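Local coordinates for FAD:protein FMN transferase (PDB 6NXI) that probably transfers the FMN moiety of FAD onto a threonine hydroxyl of a target flavoprotein, using magnesium, at residues K33-E38 / Q172-Y177; L95-G100 / L153-K158; N104-G109 / H241-T246; D167-Q172 / Y177-G182. One frame throughout, in Å; residues are numbered along the deposited sequence.

Contact 1. Residues K33-E38 / Q172-Y177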
# COMPACT_ATOMS: atom_id res chain seq x y z
N LYS A 33 16.17 16.72 15.10
CA LYS A 33 15.28 16.38 16.23
C LYS A 33 13.92 17.01 16.00
O LYS A 33 12.93 16.35 16.25
CB LYS A 33 15.81 16.88 17.58
CG LYS A 33 15.13 16.20 18.77
CD LYS A 33 15.85 16.43 20.10
CE LYS A 33 15.38 17.64 20.86
NZ LYS A 33 14.00 17.47 21.41
N THR A 34 13.88 18.27 15.63
CA THR A 34 12.61 19.00 15.36
C THR A 34 11.82 18.23 14.29
O THR A 34 10.62 18.01 14.44
CB THR A 34 12.88 20.43 14.89
OG1 THR A 34 13.53 21.09 15.98
CG2 THR A 34 11.61 21.17 14.50
N LEU A 35 12.50 17.88 13.20
CA LEU A 35 11.83 17.18 12.08
C LEU A 35 11.31 15.83 12.55
O LEU A 35 10.18 15.47 12.16
CB LEU A 35 12.82 16.98 10.93
CG LEU A 35 13.28 18.27 10.25
CD1 LEU A 35 14.46 17.96 9.32
CD2 LEU A 35 12.16 18.93 9.49
N GLN A 36 12.11 15.03 13.26
CA GLN A 36 11.66 13.68 13.63
C GLN A 36 10.47 13.76 14.58
O GLN A 36 9.57 12.93 14.53
CB GLN A 36 12.76 12.87 14.31
CG GLN A 36 12.40 11.40 14.48
CD GLN A 36 13.62 10.51 14.55
OE1 GLN A 36 14.66 10.93 15.04
NE2 GLN A 36 13.49 9.27 14.13
N THR A 37 10.49 14.76 15.44
CA THR A 37 9.38 14.93 16.41
C THR A 37 8.06 15.13 15.65
O THR A 37 7.04 14.51 16.02
CB THR A 37 9.69 16.08 17.37
OG1 THR A 37 10.81 15.77 18.21
CG2 THR A 37 8.49 16.33 18.26
N GLU A 38 8.05 15.95 14.62
CA GLU A 38 6.80 16.20 13.87
C GLU A 38 6.47 14.99 13.00
O GLU A 38 5.32 14.63 12.87
CB GLU A 38 6.91 17.47 13.05
CG GLU A 38 5.61 17.81 12.36
CD GLU A 38 4.37 17.98 13.22
OE1 GLU A 38 4.45 18.03 14.48
OE2 GLU A 38 3.30 18.07 12.62
N GLN A 172 8.98 22.17 5.12
CA GLN A 172 10.18 22.59 5.90
C GLN A 172 11.33 23.00 4.95
O GLN A 172 12.46 23.26 5.48
CB GLN A 172 10.56 21.43 6.83
CG GLN A 172 9.58 21.23 7.98
CD GLN A 172 9.58 22.38 8.95
OE1 GLN A 172 10.63 22.86 9.33
NE2 GLN A 172 8.41 22.86 9.34
N GLY A 173 11.11 23.08 3.64
CA GLY A 173 12.11 23.54 2.65
C GLY A 173 13.15 22.49 2.38
O GLY A 173 14.24 22.84 1.91
N ILE A 174 12.77 21.22 2.52
CA ILE A 174 13.66 20.08 2.17
C ILE A 174 13.24 19.53 0.81
O ILE A 174 12.16 18.95 0.72
CB ILE A 174 13.62 19.01 3.28
CG1 ILE A 174 14.09 19.61 4.60
CG2 ILE A 174 14.40 17.75 2.95
CD1 ILE A 174 13.72 18.77 5.78
N GLU A 175 14.09 19.70 -0.19
CA GLU A 175 13.72 19.39 -1.58
C GLU A 175 14.49 18.16 -2.06
O GLU A 175 14.23 17.75 -3.18
CB GLU A 175 13.87 20.63 -2.45
CG GLU A 175 12.98 21.80 -1.97
CD GLU A 175 11.46 21.61 -1.77
OE1 GLU A 175 10.85 20.80 -2.46
OE2 GLU A 175 10.85 22.31 -0.90
N ASN A 176 15.34 17.56 -1.21
CA ASN A 176 16.08 16.33 -1.57
C ASN A 176 15.82 15.28 -0.49
O ASN A 176 16.39 15.36 0.61
CB ASN A 176 17.56 16.60 -1.75
CG ASN A 176 17.80 17.72 -2.72
OD1 ASN A 176 17.78 17.50 -3.93
ND2 ASN A 176 18.01 18.93 -2.22
N TYR A 177 15.00 14.28 -0.78
CA TYR A 177 14.66 13.29 0.26
C TYR A 177 14.25 11.96 -0.36
O TYR A 177 13.75 11.90 -1.50
CB TYR A 177 13.53 13.80 1.16
CG TYR A 177 12.21 14.13 0.47
CD1 TYR A 177 11.34 13.14 0.08
CD2 TYR A 177 11.84 15.44 0.21
CE1 TYR A 177 10.16 13.42 -0.59
CE2 TYR A 177 10.63 15.74 -0.41
CZ TYR A 177 9.82 14.71 -0.85
OH TYR A 177 8.63 14.93 -1.50
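Leu35 carries its side of this contact alone, through both of its methyl branches. CD1 meets CD1 of Ile174 at 3.7 Å, the two side chains reaching toward each other tip to tip. CD2 lies chiefly against the aliphatic part of Gln172, 3.8 Å from its CG, with Ile174 CD1 also nearby; Leu35 and Gln172 slide past one another in opposite directions. With no hydrogen bond across the segments, the attachment is apolar, and it is small: 122 Å² summed over both sides.

The Leu35 branches get there although its CB does not point at the other segment. The first torsion sets CG anti to the carbonyl carbon (chi1 -66°), and the fork at CG brings both methyls nearer than the backbone would suggest; the closest CA atoms, those of Leu35 and Gln172, remain 8.4 Å apart. Gln172 meets Leu35 with CB and CG, its chain bending at chi2 (-66°) just beyond.

The contact joins helix 32-50 to the connection between helix 157-171 and strand 177-181. That connection starts with a Schellman motif: Gly173, at positive phi, is the C-prime residue, Gly173 N bonds to Gln170 O, and Ile174 N bonds to Leu169 O. Just past this turn the CB of Ile174 points toward residues 33-38.

In the next shell, Tyr23 of strand 17-24 touches both Leu35 and Ile174, while Ala30 touches Leu35 and Gln172. Tyr168 of helix 157-171 also packs on Leu35, and Leu169 on Ile174. Thr34 OG1 is hydrogen-bonded to Asp31 OD2 at the start of helix 32-50.

Contact 2. Residues L95-G100 / L153-K158. With MG (magnesium ion), chain C; FAD (flavin-adenine dinucleotide), chain B.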
# COMPACT_ATOMS: atom_id res chain seq x y z
N LEU A 95 -9.17 -4.32 -5.89
CA LEU A 95 -8.82 -3.64 -4.63
C LEU A 95 -10.10 -3.34 -3.89
O LEU A 95 -10.92 -2.54 -4.39
CB LEU A 95 -8.05 -2.35 -4.88
CG LEU A 95 -7.38 -1.83 -3.62
CD1 LEU A 95 -6.12 -2.64 -3.32
CD2 LEU A 95 -7.05 -0.34 -3.70
N ASP A 96 -10.32 -4.00 -2.77
CA ASP A 96 -11.60 -3.85 -2.03
C ASP A 96 -11.27 -3.78 -0.55
O ASP A 96 -11.10 -4.78 0.05
CB ASP A 96 -12.60 -4.95 -2.39
CG ASP A 96 -13.99 -4.67 -1.81
OD1 ASP A 96 -14.08 -3.89 -0.83
OD2 ASP A 96 -14.98 -5.24 -2.36
N VAL A 97 -11.21 -2.58 0.01
CA VAL A 97 -10.86 -2.39 1.44
C VAL A 97 -11.94 -2.97 2.37
O VAL A 97 -11.67 -3.03 3.57
CB VAL A 97 -10.56 -0.91 1.72
CG1 VAL A 97 -9.29 -0.51 0.99
CG2 VAL A 97 -11.75 -0.01 1.40
N THR A 98 -13.09 -3.44 1.87
CA THR A 98 -14.09 -4.10 2.77
C THR A 98 -13.76 -5.59 2.90
O THR A 98 -14.55 -6.29 3.53
CB THR A 98 -15.53 -3.93 2.30
OG1 THR A 98 -15.73 -4.72 1.13
CG2 THR A 98 -15.83 -2.47 2.04
N VAL A 99 -12.59 -6.06 2.45
CA VAL A 99 -12.22 -7.49 2.65
C VAL A 99 -11.68 -7.72 4.08
O VAL A 99 -11.20 -8.86 4.39
CB VAL A 99 -11.21 -8.04 1.62
CG1 VAL A 99 -11.81 -8.14 0.23
CG2 VAL A 99 -9.89 -7.30 1.64
N GLY A 100 -11.74 -6.74 4.96
CA GLY A 100 -11.36 -6.89 6.37
C GLY A 100 -11.71 -8.25 6.97
O GLY A 100 -10.84 -8.91 7.55
N LEU A 153 -7.56 -0.56 5.81
CA LEU A 153 -6.82 0.33 4.91
C LEU A 153 -5.33 -0.04 4.89
O LEU A 153 -4.55 0.78 4.46
CB LEU A 153 -7.03 1.79 5.32
CG LEU A 153 -8.51 2.21 5.31
CD1 LEU A 153 -8.67 3.64 5.83
CD2 LEU A 153 -9.08 2.07 3.91
N SER A 154 -5.00 -1.28 5.22
CA SER A 154 -3.58 -1.74 5.25
C SER A 154 -2.89 -1.55 3.91
O SER A 154 -1.64 -1.43 3.86
CB SER A 154 -3.54 -3.20 5.68
OG SER A 154 -3.88 -3.29 7.05
N THR A 155 -3.67 -1.56 2.83
CA THR A 155 -3.14 -1.63 1.45
C THR A 155 -2.82 -0.23 0.98
O THR A 155 -2.32 -0.13 -0.13
CB THR A 155 -4.12 -2.31 0.51
OG1 THR A 155 -3.41 -2.76 -0.64
CG2 THR A 155 -5.27 -1.45 0.07
N ILE A 156 -3.22 0.80 1.73
CA ILE A 156 -3.21 2.16 1.12
C ILE A 156 -2.75 3.18 2.14
O ILE A 156 -2.20 4.26 1.73
CB ILE A 156 -4.59 2.46 0.51
CG1 ILE A 156 -4.61 3.77 -0.29
CG2 ILE A 156 -5.69 2.36 1.57
CD1 ILE A 156 -5.92 3.96 -1.10
N ALA A 157 -3.10 3.01 3.41
CA ALA A 157 -2.76 4.07 4.39
C ALA A 157 -1.24 4.13 4.63
O ALA A 157 -0.78 5.21 5.12
CB ALA A 157 -3.54 3.88 5.65
N LYS A 158 -0.45 3.12 4.30
CA LYS A 158 1.03 3.23 4.38
C LYS A 158 1.51 4.29 3.36
O LYS A 158 2.30 5.16 3.73
CB LYS A 158 1.68 1.88 4.14
CG LYS A 158 2.99 1.61 4.85
CD LYS A 158 3.22 0.10 5.00
CE LYS A 158 3.51 -0.53 3.66
NZ LYS A 158 4.22 -1.81 3.79
MG MG C . -1.12 -1.69 -1.39
PA FAD B . -0.14 -4.49 0.41
O1A FAD B . 0.26 -5.52 -0.59
O2A FAD B . 0.09 -3.06 0.13
O5B FAD B . -1.68 -4.68 0.81
C5B FAD B . -1.99 -5.94 1.46
C4B FAD B . -2.84 -5.73 2.68
O4B FAD B . -4.11 -5.11 2.36
C3B FAD B . -3.18 -7.05 3.37
O3B FAD B . -2.21 -7.33 4.38
C2B FAD B . -4.59 -6.80 3.92
O2B FAD B . -4.55 -6.10 5.15
C1B FAD B . -5.19 -5.90 2.84
N9A FAD B . -5.79 -6.56 1.71
C8A FAD B . -5.64 -7.89 1.29
N7A FAD B . -6.23 -8.10 0.13
C5A FAD B . -6.83 -6.91 -0.22
C6A FAD B . -7.62 -6.55 -1.32
N6A FAD B . -7.90 -7.36 -2.36
N1A FAD B . -8.01 -5.26 -1.38
C2A FAD B . -7.71 -4.44 -0.35
N3A FAD B . -6.97 -4.68 0.74
C4A FAD B . -6.56 -5.96 0.75
N1 FAD B . 0.50 -4.39 11.51
C2 FAD B . 0.66 -4.83 12.81
O2 FAD B . 1.09 -5.98 13.03
N3 FAD B . 0.39 -4.03 13.87
C4 FAD B . -0.08 -2.75 13.72
O4 FAD B . -0.34 -2.06 14.70
C4X FAD B . -0.28 -2.26 12.39
N5 FAD B . -0.75 -1.04 12.22
C5X FAD B . -0.95 -0.60 10.93
C6 FAD B . -1.47 0.69 10.72
C7 FAD B . -1.70 1.21 9.46
C7M FAD B . -2.25 2.61 9.32
C8 FAD B . -1.37 0.42 8.34
C8M FAD B . -1.61 0.91 6.94
C9 FAD B . -0.86 -0.87 8.53
C9A FAD B . -0.63 -1.40 9.81
N10 FAD B . -0.14 -2.69 10.03
C10 FAD B . 0.05 -3.17 11.32
C1' FAD B . 0.26 -3.54 8.89
C2' FAD B . -0.86 -4.17 8.15
O2' FAD B . -1.56 -5.08 9.00
C3' FAD B . -0.30 -4.94 6.95
O3' FAD B . 0.55 -6.00 7.33
C4' FAD B . 0.54 -4.10 6.00
O4' FAD B . -0.05 -2.82 5.87
C5' FAD B . 0.76 -4.80 4.67
O5' FAD B . 1.39 -3.85 3.77
P FAD B . 1.99 -4.37 2.41
O1P FAD B . 2.78 -5.59 2.60
O2P FAD B . 2.54 -3.10 1.81
O3P FAD B . 0.63 -4.84 1.74
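Thr155 OG1 is held by two partners, lying 2.6 Å from the magnesium ion and donating to FAD O5B at 3.0 Å. The backbone O of Thr155 binds the same metal at 2.3 Å, while its methyl meets Leu95 across the contact. FAD O2A is another ligand of this magnesium, and Asp269 and Thr273 complete the protein side of the site. The segments therefore form part of the FAD and metal pocket of the ApbE family, residues 95-100 lying on the adenine side and residues 153-158 running from the ribose to the phosphates and the flavin methyls.

OG1 stands anti to the backbone N (chi1 -160°), which leaves CG2 between N and the carbonyl carbon, turned toward Leu95. The methyls of these two residues meet tip to tip, Leu95 CD1 to Thr155 CG2 at 3.7 Å. Beside them Val97 CG1 touches Leu153 CD2 at 3.9 Å, the two chains crossing at a slant. All four residues are buried, and no hydrogen bond passes directly between the segments.

The adenine is read by backbone: Asp96 N donates to FAD N1A with an N-H...N angle of 160°. The CB of Asp96 points away from the other segment, and its carboxylate forms an Asx turn, OD1 accepting from both Thr98 N and Thr98 OG1 on one face of the carboxylate plane. Val99 CG2 packs on the adenine, 3.6 Å from FAD C5A.

Ile156 is at the N-cap position of helix 157-171, whose first turn supplies Lys158. In one of its two conformers, Lys158 NZ donates to FAD O2P at 2.9 Å. Ser154 O accepts from FAD O4'.

Contact 3. Residues N104-G109 / H241-T246. With FAD (flavin-adenine dinucleotide), chain B.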
# COMPACT_ATOMS: atom_id res chain seq x y z
N ASN A 104 -8.85 -10.99 8.16
CA ASN A 104 -8.84 -11.39 9.57
C ASN A 104 -9.03 -12.91 9.63
O ASN A 104 -8.26 -13.55 10.35
CB ASN A 104 -9.90 -10.65 10.36
CG ASN A 104 -9.64 -9.16 10.46
OD1 ASN A 104 -8.62 -8.67 10.01
ND2 ASN A 104 -10.65 -8.43 10.94
N LEU A 105 -9.97 -13.47 8.87
CA LEU A 105 -10.20 -14.94 8.86
C LEU A 105 -8.90 -15.70 8.56
O LEU A 105 -8.64 -16.75 9.19
CB LEU A 105 -11.29 -15.26 7.85
CG LEU A 105 -11.66 -16.74 7.73
CD1 LEU A 105 -12.39 -17.24 8.97
CD2 LEU A 105 -12.48 -17.00 6.49
N TRP A 106 -8.17 -15.25 7.56
CA TRP A 106 -6.99 -15.99 7.06
C TRP A 106 -5.76 -15.79 7.95
O TRP A 106 -4.74 -16.39 7.65
CB TRP A 106 -6.75 -15.65 5.59
CG TRP A 106 -7.78 -16.29 4.71
CD1 TRP A 106 -8.80 -15.69 4.04
CD2 TRP A 106 -7.94 -17.70 4.47
NE1 TRP A 106 -9.56 -16.62 3.39
CE2 TRP A 106 -9.04 -17.85 3.61
CE3 TRP A 106 -7.19 -18.82 4.82
CZ2 TRP A 106 -9.46 -19.09 3.14
CZ3 TRP A 106 -7.60 -20.05 4.34
CH2 TRP A 106 -8.72 -20.16 3.52
N GLY A 107 -5.81 -14.87 8.92
CA GLY A 107 -4.75 -14.73 9.94
C GLY A 107 -3.89 -13.51 9.74
O GLY A 107 -2.78 -13.50 10.34
N PHE A 108 -4.31 -12.53 8.94
CA PHE A 108 -3.45 -11.40 8.54
C PHE A 108 -3.90 -10.08 9.15
O PHE A 108 -3.44 -9.01 8.66
CB PHE A 108 -3.34 -11.34 7.03
CG PHE A 108 -2.70 -12.57 6.44
CD1 PHE A 108 -1.35 -12.76 6.58
CD2 PHE A 108 -3.45 -13.49 5.72
CE1 PHE A 108 -0.74 -13.85 6.00
CE2 PHE A 108 -2.85 -14.59 5.15
CZ PHE A 108 -1.49 -14.75 5.28
N GLY A 109 -4.83 -10.15 10.09
CA GLY A 109 -5.34 -8.92 10.74
C GLY A 109 -5.20 -9.07 12.24
O GLY A 109 -4.43 -9.88 12.78
N HIS A 241 -1.19 -12.72 2.41
CA HIS A 241 -2.09 -11.69 2.98
C HIS A 241 -2.91 -10.96 1.92
O HIS A 241 -3.77 -10.20 2.33
CB HIS A 241 -1.28 -10.67 3.77
CG HIS A 241 -0.30 -9.91 2.94
ND1 HIS A 241 -0.15 -8.57 3.09
CD2 HIS A 241 0.61 -10.30 2.01
CE1 HIS A 241 0.80 -8.15 2.27
NE2 HIS A 241 1.28 -9.18 1.58
N ILE A 242 -2.67 -11.20 0.62
CA ILE A 242 -3.45 -10.53 -0.46
C ILE A 242 -4.63 -11.41 -0.82
O ILE A 242 -4.43 -12.55 -1.26
CB ILE A 242 -2.52 -10.18 -1.64
CG1 ILE A 242 -1.48 -9.13 -1.20
CG2 ILE A 242 -3.32 -9.68 -2.82
CD1 ILE A 242 -0.35 -8.97 -2.21
N ILE A 243 -5.83 -10.91 -0.60
CA ILE A 243 -7.09 -11.68 -0.76
C ILE A 243 -7.72 -11.34 -2.12
O ILE A 243 -7.81 -10.16 -2.49
CB ILE A 243 -8.04 -11.37 0.43
CG1 ILE A 243 -7.34 -11.58 1.79
CG2 ILE A 243 -9.34 -12.17 0.29
CD1 ILE A 243 -6.76 -12.99 1.99
N ASP A 244 -8.24 -12.34 -2.81
CA ASP A 244 -9.04 -12.15 -4.04
C ASP A 244 -10.48 -11.95 -3.60
O ASP A 244 -11.09 -12.86 -3.05
CB ASP A 244 -8.84 -13.33 -4.98
CG ASP A 244 -9.57 -13.16 -6.30
OD1 ASP A 244 -10.55 -12.39 -6.35
OD2 ASP A 244 -9.18 -13.88 -7.24
N PRO A 245 -11.05 -10.76 -3.77
CA PRO A 245 -12.41 -10.50 -3.28
C PRO A 245 -13.46 -11.43 -3.88
O PRO A 245 -14.47 -11.64 -3.23
CB PRO A 245 -12.65 -9.03 -3.69
CG PRO A 245 -11.26 -8.46 -3.68
CD PRO A 245 -10.44 -9.54 -4.35
N THR A 246 -13.19 -12.00 -5.06
CA THR A 246 -14.16 -12.84 -5.81
C THR A 246 -14.21 -14.23 -5.18
O THR A 246 -15.34 -14.79 -5.07
CB THR A 246 -13.85 -12.83 -7.31
OG1 THR A 246 -12.64 -13.53 -7.61
CG2 THR A 246 -13.75 -11.43 -7.88
PA FAD B . -0.14 -4.49 0.41
O1A FAD B . 0.26 -5.52 -0.59
O2A FAD B . 0.09 -3.06 0.13
O5B FAD B . -1.68 -4.68 0.81
C5B FAD B . -1.99 -5.94 1.46
C4B FAD B . -2.84 -5.73 2.68
O4B FAD B . -4.11 -5.11 2.36
C3B FAD B . -3.18 -7.05 3.37
O3B FAD B . -2.21 -7.33 4.38
C2B FAD B . -4.59 -6.80 3.92
O2B FAD B . -4.55 -6.10 5.15
C1B FAD B . -5.19 -5.90 2.84
N9A FAD B . -5.79 -6.56 1.71
C8A FAD B . -5.64 -7.89 1.29
N7A FAD B . -6.23 -8.10 0.13
C5A FAD B . -6.83 -6.91 -0.22
C6A FAD B . -7.62 -6.55 -1.32
N6A FAD B . -7.90 -7.36 -2.36
N1A FAD B . -8.01 -5.26 -1.38
C2A FAD B . -7.71 -4.44 -0.35
N3A FAD B . -6.97 -4.68 0.74
C4A FAD B . -6.56 -5.96 0.75
N1 FAD B . 0.50 -4.39 11.51
C2 FAD B . 0.66 -4.83 12.81
O2 FAD B . 1.09 -5.98 13.03
N3 FAD B . 0.39 -4.03 13.87
C4 FAD B . -0.08 -2.75 13.72
O4 FAD B . -0.34 -2.06 14.70
C4X FAD B . -0.28 -2.26 12.39
N5 FAD B . -0.75 -1.04 12.22
C5X FAD B . -0.95 -0.60 10.93
C6 FAD B . -1.47 0.69 10.72
C7 FAD B . -1.70 1.21 9.46
C7M FAD B . -2.25 2.61 9.32
C8 FAD B . -1.37 0.42 8.34
C8M FAD B . -1.61 0.91 6.94
C9 FAD B . -0.86 -0.87 8.53
C9A FAD B . -0.63 -1.40 9.81
N10 FAD B . -0.14 -2.69 10.03
C10 FAD B . 0.05 -3.17 11.32
C1' FAD B . 0.26 -3.54 8.89
C2' FAD B . -0.86 -4.17 8.15
O2' FAD B . -1.56 -5.08 9.00
C3' FAD B . -0.30 -4.94 6.95
O3' FAD B . 0.55 -6.00 7.33
C4' FAD B . 0.54 -4.10 6.00
O4' FAD B . -0.05 -2.82 5.87
C5' FAD B . 0.76 -4.80 4.67
O5' FAD B . 1.39 -3.85 3.77
P FAD B . 1.99 -4.37 2.41
O1P FAD B . 2.78 -5.59 2.60
O2P FAD B . 2.54 -3.10 1.81
O3P FAD B . 0.63 -4.84 1.74
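One face of the Phe108 ring lies on the backbone of His241 in a CH-pi contact: His241 CA sits 3.5 Å from the ring centroid, only 9° off the normal, and CB of the same residue comes over the same face near CD1. The imidazole of His241 has FAD O3B at its edge, in plane, and Ile242 CG1 over one of its faces, offset toward the rim. Trp106 has Leu105 CD2 over one face of its indole, while Ile243 CD1 approaches the ring obliquely.

Trp106 and Phe108 follow helix 100-105. Gly107, at positive phi, ends the helical run in a Schellman motif, after which Phe108 turns onto residues 241-246, a wall of the FAD pocket. The ring of Tyr239 meets that of Phe108, and its hydroxyl gives Trp106 O a hydrogen bond; Trp106 NE1 is held by Gly248 O.

His241 takes chi1 of 63°, with CG between the backbone N and carbonyl carbon. This swings the ring away from Phe108 and to the ribose, where ND1 and FAD O3B are hydrogen-bonded at 2.7 Å. CE1 continues toward the pyrophosphate, 3.3 Å from FAD O1P.

Ile243 recognises the adenine through its main chain, while the tip of its side chain, CD1, lies 4.0 Å from Trp106 CD1. The paired backbone bonds use the Hoogsteen edge of the adenine: FAD N6A donates to Ile243 O at 2.8 Å, and Ile243 N donates to FAD N7A at 2.9 Å with a nearly straight angle of 173°.

Contact 4. Residues D167-Q172 / Y177-G182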
# COMPACT_ATOMS: atom_id res chain seq x y z
N ASP A 167 5.13 15.61 2.19
CA ASP A 167 4.60 16.99 2.16
C ASP A 167 5.13 17.80 3.34
O ASP A 167 5.40 19.00 3.14
CB ASP A 167 3.08 17.03 2.20
CG ASP A 167 2.42 16.50 0.95
OD1 ASP A 167 3.11 16.26 -0.05
OD2 ASP A 167 1.20 16.37 0.98
N TYR A 168 5.28 17.19 4.50
CA TYR A 168 5.89 17.86 5.68
C TYR A 168 7.33 18.28 5.34
O TYR A 168 7.75 19.43 5.66
CB TYR A 168 5.82 17.00 6.94
CG TYR A 168 6.63 17.59 8.06
CD1 TYR A 168 6.27 18.78 8.65
CD2 TYR A 168 7.82 17.03 8.50
CE1 TYR A 168 6.99 19.34 9.68
CE2 TYR A 168 8.58 17.60 9.51
CZ TYR A 168 8.18 18.78 10.09
OH TYR A 168 8.95 19.32 11.08
N LEU A 169 8.11 17.38 4.75
CA LEU A 169 9.52 17.74 4.46
C LEU A 169 9.54 18.94 3.51
O LEU A 169 10.34 19.86 3.73
CB LEU A 169 10.28 16.54 3.92
CG LEU A 169 10.49 15.39 4.90
CD1 LEU A 169 11.22 14.27 4.17
CD2 LEU A 169 11.30 15.83 6.11
N GLN A 170 8.69 18.93 2.49
CA GLN A 170 8.59 20.08 1.54
C GLN A 170 8.22 21.34 2.31
O GLN A 170 8.80 22.42 2.01
CB GLN A 170 7.59 19.70 0.46
CG GLN A 170 8.17 18.66 -0.46
CD GLN A 170 7.28 18.24 -1.61
OE1 GLN A 170 7.62 17.28 -2.30
NE2 GLN A 170 6.17 18.96 -1.81
N SER A 171 7.26 21.26 3.24
CA SER A 171 6.79 22.42 4.04
C SER A 171 7.97 22.99 4.82
O SER A 171 7.98 24.20 5.10
CB SER A 171 5.64 22.04 4.94
OG SER A 171 6.10 21.48 6.17
N GLN A 172 8.98 22.17 5.12
CA GLN A 172 10.18 22.59 5.90
C GLN A 172 11.33 23.00 4.95
O GLN A 172 12.46 23.26 5.48
CB GLN A 172 10.56 21.43 6.83
CG GLN A 172 9.58 21.23 7.98
CD GLN A 172 9.58 22.38 8.95
OE1 GLN A 172 10.63 22.86 9.33
NE2 GLN A 172 8.41 22.86 9.34
N TYR A 177 15.00 14.28 -0.78
CA TYR A 177 14.66 13.29 0.26
C TYR A 177 14.25 11.96 -0.36
O TYR A 177 13.75 11.90 -1.50
CB TYR A 177 13.53 13.80 1.16
CG TYR A 177 12.21 14.13 0.47
CD1 TYR A 177 11.34 13.14 0.08
CD2 TYR A 177 11.84 15.44 0.21
CE1 TYR A 177 10.16 13.42 -0.59
CE2 TYR A 177 10.63 15.74 -0.41
CZ TYR A 177 9.82 14.71 -0.85
OH TYR A 177 8.63 14.93 -1.50
N MET A 178 14.29 10.99 0.53
CA MET A 178 13.67 9.64 0.32
C MET A 178 12.87 9.34 1.56
O MET A 178 13.46 9.38 2.66
CB MET A 178 14.70 8.53 0.13
CG MET A 178 14.04 7.15 0.22
SD MET A 178 15.27 5.84 0.28
CE MET A 178 15.94 6.06 -1.36
N VAL A 179 11.55 9.15 1.44
CA VAL A 179 10.69 8.71 2.54
C VAL A 179 10.32 7.25 2.28
O VAL A 179 9.79 7.01 1.19
CB VAL A 179 9.43 9.57 2.61
CG1 VAL A 179 8.48 9.05 3.64
CG2 VAL A 179 9.80 11.04 2.86
N GLU A 180 10.59 6.34 3.21
CA GLU A 180 10.28 4.90 3.03
C GLU A 180 9.57 4.39 4.29
O GLU A 180 10.07 4.61 5.40
CB GLU A 180 11.57 4.14 2.71
CG GLU A 180 11.35 2.63 2.57
CD GLU A 180 11.66 1.85 3.81
OE1 GLU A 180 12.82 1.95 4.31
OE2 GLU A 180 10.75 1.21 4.36
N ILE A 181 8.37 3.84 4.14
CA ILE A 181 7.65 3.16 5.25
C ILE A 181 7.26 1.76 4.81
O ILE A 181 6.55 1.61 3.85
CB ILE A 181 6.41 3.96 5.64
CG1 ILE A 181 6.73 5.42 5.98
CG2 ILE A 181 5.71 3.28 6.78
CD1 ILE A 181 5.46 6.24 6.29
N GLY A 182 7.80 0.76 5.50
CA GLY A 182 7.51 -0.63 5.16
C GLY A 182 7.72 -0.92 3.68
O GLY A 182 6.89 -1.63 3.07
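Tyr177 can be followed outward along the last turns of helix 157-171, the neighbour it packs against. Its CB meets Leu169 CD1 at 3.8 Å, and CG lies at the same distance from that methyl. Further along the ring, CE2 approaches Gln170 CG at 3.8 Å. At the tip, OH donates to Gln170 OE1 at 2.7 Å.

The arrangement is a helix packed on a strand of the large antiparallel sheet, the two joined by a short connection. The local axes come within 10.2 Å and run roughly antiparallel, 151° between their directions. In the sheet, strand 177-181 lies between strands 17-24 and 184-188.

Chi1 of 59° places the Tyr177 ring between its backbone N and carbonyl carbon, from where it stretches toward the end of the helix. Gln170 answers with a chain extended beyond CG and crosses the tyrosine at about a right angle. OE1 arrives at the ring edge, in plane, although the hydroxyl is tilted 32° from the amide's carbonyl plane.

Leu169 also spans to the next inward-facing strand residue: its CD1, besides touching Tyr177, lies 3.8 Å from Val179 CG2.

In the fold
Contacts 1 and 4 form one patch at the far end of helix 157-171: they share Gln172 and Tyr177, and Tyr168 of contact 4 packs on Glu38 of contact 1. Both are buried, although contact 1 is centred about 23 Å from the chain's centre, against about 8 Å for contact 2. Their chemistry is mainly apolar, with one side-chain hydrogen bond in contact 4. Contacts 2 and 3 both touch FAD, and Pro245 packs on Asp96 and Val99 between them. Contact 2 is fully buried and binds metal, phosphate and adenine; contact 3, only partly buried, adds aromatic packing to hydrogen bonds with adenine and ribose. Helix 157-171 links the regions, Lys158 NZ meeting Gly182 O of contact 4.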